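PDB 5XP0: probable csgAB operon transcriptional regulatory protein from Salmonella typhimurium, which acts as the master regulator of curli fimbriae expression, being required for transcription of the csgAB operon and promoting biofilm formation. Local coordinates for residues B[17-22]-B[42-47]; B[91-96]-B[106-111]. All coordinates share one frame; numbering follows the deposited sequence.

Contact 1: residues B[17-22]-B[42-47]; sequences GHTLLL and AITGKL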
loop_
_atom_site.group_PDB
_atom_site.type_symbol
_atom_site.label_atom_id
_atom_site.label_comp_id
_atom_site.label_asym_id
_atom_site.label_seq_id
_atom_site.Cartn_x
_atom_site.Cartn_y
_atom_site.Cartn_z
ATOM N N GLY B 17 12.706 19.356 11.466
ATOM C CA GLY B 17 12.648 19.802 10.114
ATOM C C GLY B 17 11.383 19.195 9.608
ATOM O O GLY B 17 10.264 19.716 9.698
ATOM N N HIS B 18 11.584 18.029 9.089
ATOM C CA HIS B 18 10.526 17.329 8.500
ATOM C C HIS B 18 10.843 15.902 8.325
ATOM O O HIS B 18 11.860 15.552 7.938
ATOM C CB HIS B 18 10.336 17.867 7.132
ATOM C CG HIS B 18 10.188 19.337 7.035
ATOM N ND1 HIS B 18 11.229 20.160 6.723
ATOM C CD2 HIS B 18 9.106 20.121 7.132
ATOM C CE1 HIS B 18 10.798 21.398 6.646
ATOM N NE2 HIS B 18 9.510 21.401 6.885
ATOM N N THR B 19 9.932 15.098 8.631
ATOM C CA THR B 19 10.093 13.667 8.422
ATOM C C THR B 19 8.728 13.027 8.193
ATOM O O THR B 19 7.722 13.422 8.788
ATOM C CB THR B 19 10.817 13.015 9.597
ATOM O OG1 THR B 19 10.991 11.622 9.329
ATOM C CG2 THR B 19 10.043 13.189 10.871
ATOM N N LEU B 20 8.703 12.006 7.351
ATOM C CA LEU B 20 7.432 11.406 7.007
ATOM C C LEU B 20 7.127 10.240 7.935
ATOM O O LEU B 20 7.986 9.402 8.209
ATOM C CB LEU B 20 7.408 10.877 5.580
ATOM C CG LEU B 20 7.474 11.803 4.386
ATOM C CD1 LEU B 20 7.490 10.896 3.167
ATOM C CD2 LEU B 20 6.264 12.733 4.361
ATOM N N LEU B 21 5.880 10.167 8.375
ATOM C CA LEU B 21 5.418 9.044 9.175
ATOM C C LEU B 21 4.170 8.509 8.499
ATOM O O LEU B 21 3.111 9.139 8.554
ATOM C CB LEU B 21 5.140 9.464 10.603
ATOM C CG LEU B 21 4.618 8.343 11.498
ATOM C CD1 LEU B 21 5.549 7.135 11.485
ATOM C CD2 LEU B 21 4.491 8.875 12.908
ATOM N N LEU B 22 4.313 7.394 7.794
ATOM C CA LEU B 22 3.204 6.840 7.057
ATOM C C LEU B 22 2.522 5.818 7.955
ATOM O O LEU B 22 3.091 4.772 8.279
ATOM C CB LEU B 22 3.707 6.252 5.747
ATOM C CG LEU B 22 2.698 5.351 5.022
ATOM C CD1 LEU B 22 1.501 6.127 4.610
ATOM C CD2 LEU B 22 3.356 4.857 3.800
ATOM N N ALA B 42 13.246 14.058 -0.914
ATOM C CA ALA B 42 14.552 14.118 -0.259
ATOM C C ALA B 42 14.385 14.247 1.255
ATOM O O ALA B 42 15.024 15.069 1.910
ATOM C CB ALA B 42 15.407 15.273 -0.816
ATOM N N ILE B 43 13.548 13.388 1.825
ATOM C CA ILE B 43 13.248 13.454 3.245
ATOM C C ILE B 43 13.314 12.049 3.839
ATOM O O ILE B 43 13.196 11.049 3.138
ATOM C CB ILE B 43 11.853 14.083 3.443
ATOM C CG1 ILE B 43 11.547 14.310 4.907
ATOM C CG2 ILE B 43 10.803 13.182 2.851
ATOM C CD1 ILE B 43 10.216 15.053 5.137
ATOM N N THR B 44 13.538 11.992 5.140
ATOM C CA THR B 44 13.519 10.717 5.830
ATOM C C THR B 44 12.072 10.344 6.146
ATOM O O THR B 44 11.159 11.184 6.120
ATOM C CB THR B 44 14.398 10.786 7.083
ATOM O OG1 THR B 44 14.676 9.459 7.547
ATOM C CG2 THR B 44 13.726 11.548 8.174
ATOM N N GLY B 45 11.853 9.074 6.435
ATOM C CA GLY B 45 10.495 8.638 6.696
ATOM C C GLY B 45 10.465 7.243 7.267
ATOM O O GLY B 45 11.449 6.499 7.198
ATOM N N LYS B 46 9.314 6.899 7.831
ATOM C CA LYS B 46 9.104 5.571 8.401
ATOM C C LYS B 46 7.661 5.187 8.223
ATOM O O LYS B 46 6.781 6.048 8.115
ATOM C CB LYS B 46 9.437 5.521 9.907
ATOM C CG LYS B 46 10.807 6.012 10.335
ATOM C CD LYS B 46 11.898 4.996 9.984
ATOM C CE LYS B 46 13.286 5.624 9.915
ATOM N NZ LYS B 46 14.295 4.619 9.483
ATOM N N LEU B 47 7.431 3.885 8.279
ATOM C CA LEU B 47 6.114 3.277 8.218
ATOM C C LEU B 47 5.710 2.865 9.620
ATOM O O LEU B 47 6.521 2.304 10.348
ATOM C CB LEU B 47 6.201 2.056 7.315
ATOM C CG LEU B 47 4.999 1.421 6.644
ATOM C CD1 LEU B 47 5.522 0.379 5.642
ATOM C CD2 LEU B 47 4.119 0.757 7.676
HETATM O O HOH W 1 14.014 14.483 6.838
#
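Leu20 and Gly45 face each other as the first bridged pair between the parallel strands 19-24 and 45-49, which with helix 28-41 form the opening beta-alpha-beta unit of the CheY-like receiver domain. The backbone of Leu20 bonds to the neighbouring strand on either side of its CA: its N donates to Thr44 O at 2.9 Å in a nearly straight bond (173°), and its O accepts from Lys46 N. Leu22 N then reaches Lys46 O at 2.8 Å. The short segments 19-22 and 45-47 run parallel, their directions 10° apart. The tight side is the one carrying Leu20 and Leu22. There CG of Leu20, anti to its own carbonyl carbon (chi1 -67°), meets CG2 of Ile43 at 3.9 Å, the two side chains crossing at about a right angle; Leu34 and Leu37 of helix 28-41 also pack on Leu20. Gly45 contributes no side chain, and its CA comes within 3.0 Å of Leu20 O as a CA-H...O contact. The looser side is that of Lys46, whose exposed side chain leads away from strand 19-24. Ahead of the first bridge, CD1 of Ile43 lies 3.3 Å from His18 O, and a water donates to that oxygen and accepts from Thr44 N. Thr19 OG1, anti to its backbone N, closes to 3.0 Å from Thr44 CG2 and makes a weak hydrogen bond of 3.2 Å to Thr44 O, the same oxygen that receives Leu20 N.

Contact 2: residues B[91-96]-B[106-111]; sequences TLLLNT and ENWPHI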
loop_
_atom_site.group_PDB
_atom_site.type_symbol
_atom_site.label_atom_id
_atom_site.label_comp_id
_atom_site.label_asym_id
_atom_site.label_seq_id
_atom_site.Cartn_x
_atom_site.Cartn_y
_atom_site.Cartn_z
ATOM N N THR B 91 -0.706 16.666 10.301
ATOM C CA THR B 91 -1.439 15.483 9.882
ATOM C C THR B 91 -2.021 15.740 8.503
ATOM O O THR B 91 -2.653 16.780 8.256
ATOM C CB THR B 91 -2.561 15.115 10.868
ATOM O OG1 THR B 91 -1.994 14.733 12.138
ATOM C CG2 THR B 91 -3.374 13.917 10.325
ATOM N N LEU B 92 -1.797 14.799 7.609
ATOM C CA LEU B 92 -2.487 14.769 6.332
ATOM C C LEU B 92 -3.179 13.430 6.189
ATOM O O LEU B 92 -2.611 12.392 6.526
ATOM C CB LEU B 92 -1.517 14.994 5.189
ATOM C CG LEU B 92 -1.057 16.455 5.165
ATOM C CD1 LEU B 92 0.308 16.517 5.727
ATOM C CD2 LEU B 92 -1.077 16.944 3.739
ATOM N N LEU B 93 -4.396 13.465 5.694
ATOM C CA LEU B 93 -5.179 12.259 5.509
ATOM C C LEU B 93 -4.939 11.699 4.116
ATOM O O LEU B 93 -4.956 12.433 3.127
ATOM C CB LEU B 93 -6.648 12.561 5.706
ATOM C CG LEU B 93 -6.974 13.243 7.032
ATOM C CD1 LEU B 93 -8.515 13.447 7.116
ATOM C CD2 LEU B 93 -6.467 12.482 8.259
ATOM N N LEU B 94 -4.673 10.413 4.054
ATOM C CA LEU B 94 -4.367 9.737 2.821
ATOM C C LEU B 94 -5.521 8.816 2.453
ATOM O O LEU B 94 -6.210 8.297 3.332
ATOM C CB LEU B 94 -3.073 8.935 3.005
ATOM C CG LEU B 94 -2.443 8.265 1.799
ATOM C CD1 LEU B 94 -1.780 9.340 0.944
ATOM C CD2 LEU B 94 -1.411 7.197 2.270
ATOM N N ASN B 95 -5.732 8.628 1.148
ATOM C CA ASN B 95 -6.778 7.727 0.643
ATOM C C ASN B 95 -8.127 8.068 1.253
ATOM O O ASN B 95 -8.881 7.182 1.659
ATOM C CB ASN B 95 -6.460 6.253 0.908
ATOM C CG ASN B 95 -5.192 5.779 0.233
ATOM O OD1 ASN B 95 -4.919 6.069 -0.942
ATOM N ND2 ASN B 95 -4.389 5.037 0.996
ATOM N N THR B 96 -8.435 9.360 1.317
ATOM C CA THR B 96 -9.619 9.826 2.024
ATOM C C THR B 96 -10.878 9.579 1.216
ATOM O O THR B 96 -10.913 9.892 0.016
ATOM C CB THR B 96 -9.536 11.321 2.331
ATOM O OG1 THR B 96 -8.313 11.616 3.024
ATOM C CG2 THR B 96 -10.718 11.722 3.198
ATOM N N GLU B 106 -12.095 18.668 10.165
ATOM C CA GLU B 106 -11.725 19.713 11.117
ATOM C C GLU B 106 -11.397 19.151 12.483
ATOM O O GLU B 106 -10.575 19.732 13.202
ATOM C CB GLU B 106 -12.856 20.736 11.262
ATOM C CG GLU B 106 -12.529 21.979 12.094
ATOM C CD GLU B 106 -12.753 21.790 13.601
ATOM O OE1 GLU B 106 -13.557 20.918 14.018
ATOM O OE2 GLU B 106 -12.154 22.559 14.377
ATOM N N ASN B 107 -12.051 18.059 12.879
ATOM C CA ASN B 107 -11.793 17.510 14.208
ATOM C C ASN B 107 -10.450 16.808 14.315
ATOM O O ASN B 107 -10.032 16.479 15.425
ATOM C CB ASN B 107 -12.905 16.542 14.595
ATOM C CG ASN B 107 -13.754 17.086 15.702
ATOM O OD1 ASN B 107 -13.456 16.885 16.877
ATOM N ND2 ASN B 107 -14.794 17.820 15.342
ATOM N N TRP B 108 -9.760 16.567 13.217
ATOM C CA TRP B 108 -8.409 16.014 13.314
ATOM C C TRP B 108 -7.460 17.058 13.895
ATOM O O TRP B 108 -7.406 18.178 13.394
ATOM C CB TRP B 108 -7.926 15.577 11.933
ATOM C CG TRP B 108 -8.439 14.226 11.591
ATOM C CD1 TRP B 108 -9.616 13.919 10.962
ATOM C CD2 TRP B 108 -7.803 12.982 11.881
ATOM N NE1 TRP B 108 -9.739 12.551 10.830
ATOM C CE2 TRP B 108 -8.642 11.955 11.392
ATOM C CE3 TRP B 108 -6.606 12.634 12.496
ATOM C CZ2 TRP B 108 -8.319 10.617 11.511
ATOM C CZ3 TRP B 108 -6.299 11.302 12.627
ATOM C CH2 TRP B 108 -7.142 10.309 12.121
ATOM N N PRO B 109 -6.650 16.725 14.892
ATOM C CA PRO B 109 -5.690 17.717 15.386
ATOM C C PRO B 109 -4.591 17.932 14.365
ATOM O O PRO B 109 -4.258 17.036 13.590
ATOM C CB PRO B 109 -5.158 17.096 16.681
ATOM C CG PRO B 109 -5.281 15.624 16.455
ATOM C CD PRO B 109 -6.549 15.452 15.617
ATOM N N HIS B 110 -4.043 19.151 14.351
ATOM C CA HIS B 110 -2.922 19.508 13.453
ATOM C C HIS B 110 -3.214 19.216 11.979
ATOM O O HIS B 110 -2.326 18.867 11.197
ATOM C CB HIS B 110 -1.638 18.802 13.882
ATOM C CG HIS B 110 -1.370 18.915 15.345
ATOM N ND1 HIS B 110 -1.402 17.832 16.196
ATOM C CD2 HIS B 110 -1.123 19.996 16.118
ATOM C CE1 HIS B 110 -1.155 18.235 17.426
ATOM N NE2 HIS B 110 -0.998 19.547 17.408
ATOM N N ILE B 111 -4.449 19.402 11.558
ATOM C CA ILE B 111 -4.796 18.948 10.217
ATOM C C ILE B 111 -4.220 19.935 9.199
ATOM O O ILE B 111 -4.416 21.155 9.299
ATOM C CB ILE B 111 -6.311 18.758 10.081
ATOM C CG1 ILE B 111 -6.660 18.222 8.686
ATOM C CG2 ILE B 111 -7.057 20.038 10.434
ATOM C CD1 ILE B 111 -6.280 16.771 8.490
#
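The beta-alpha-beta unit of strand 90-94, helix 102-107 and strand 111-114 closes where Thr91 and Leu93 meet the turn that leads from the helix into the last of these strands. Trp108 to Ile111 form a type II beta turn, and its third residue supplies the link: Thr91 N donates to His110 O at 2.9 Å, with an N-H...O angle of 170°. That oxygen also accepts from Asn112 ND2. Thr91 and Ile111 pair here as a parallel bridge. Further along, Leu93 lays CD2 over the face of the Trp108 indole, 3.9 Å from the centroid of the five-membered ring and 15° off its normal, a CH-pi contact. Leu93 CD1 sits 4.0 Å from Trp108 NE1, while Leu93 CG meets Ile111 CD1 at 3.9 Å, so different parts of Leu93 touch the indole and the isoleucine, whose side chain crosses that of Leu93 at about a right angle. A chi2 of 73° turns Ile111 CD1 to 3.6 Å from Thr91 O. CG2 of Thr91 approaches CE3 of Trp108 obliquely. The indole is tied down at its polar end by a hydrogen bond from NE1 to Tyr100 OH, and Ile75 and Gln79 of helix 72-83 pack against it. The turn from helix 102-107 thus sets strand 111-114 parallel beside strand 90-94, a beta-alpha-beta crossover of the CheY-like receiver fold.

How the contacts relate
From the N terminus, the chain lays down strand 19-24, passes through helix 28-41 and returns alongside in strand 45-49, where contact 1 closes the first crossover. Strand 61-66 then takes its place on the other flank of strand 19-24, and helix 72-83 leads to strand 90-94. Only afterwards does contact 2 close, a shorter loop through helix 102-107 that brings in strand 111-114. The two closures are in series, neither nested nor crossed. With centres about 17 Å apart, they join the two strands that are outermost within this chain to their neighbours in one five-stranded parallel sheet, order 2-1-3-4-5. The two contacts still touch: Leu22 CD1 packs on Leu94 CD2 at 3.9 Å.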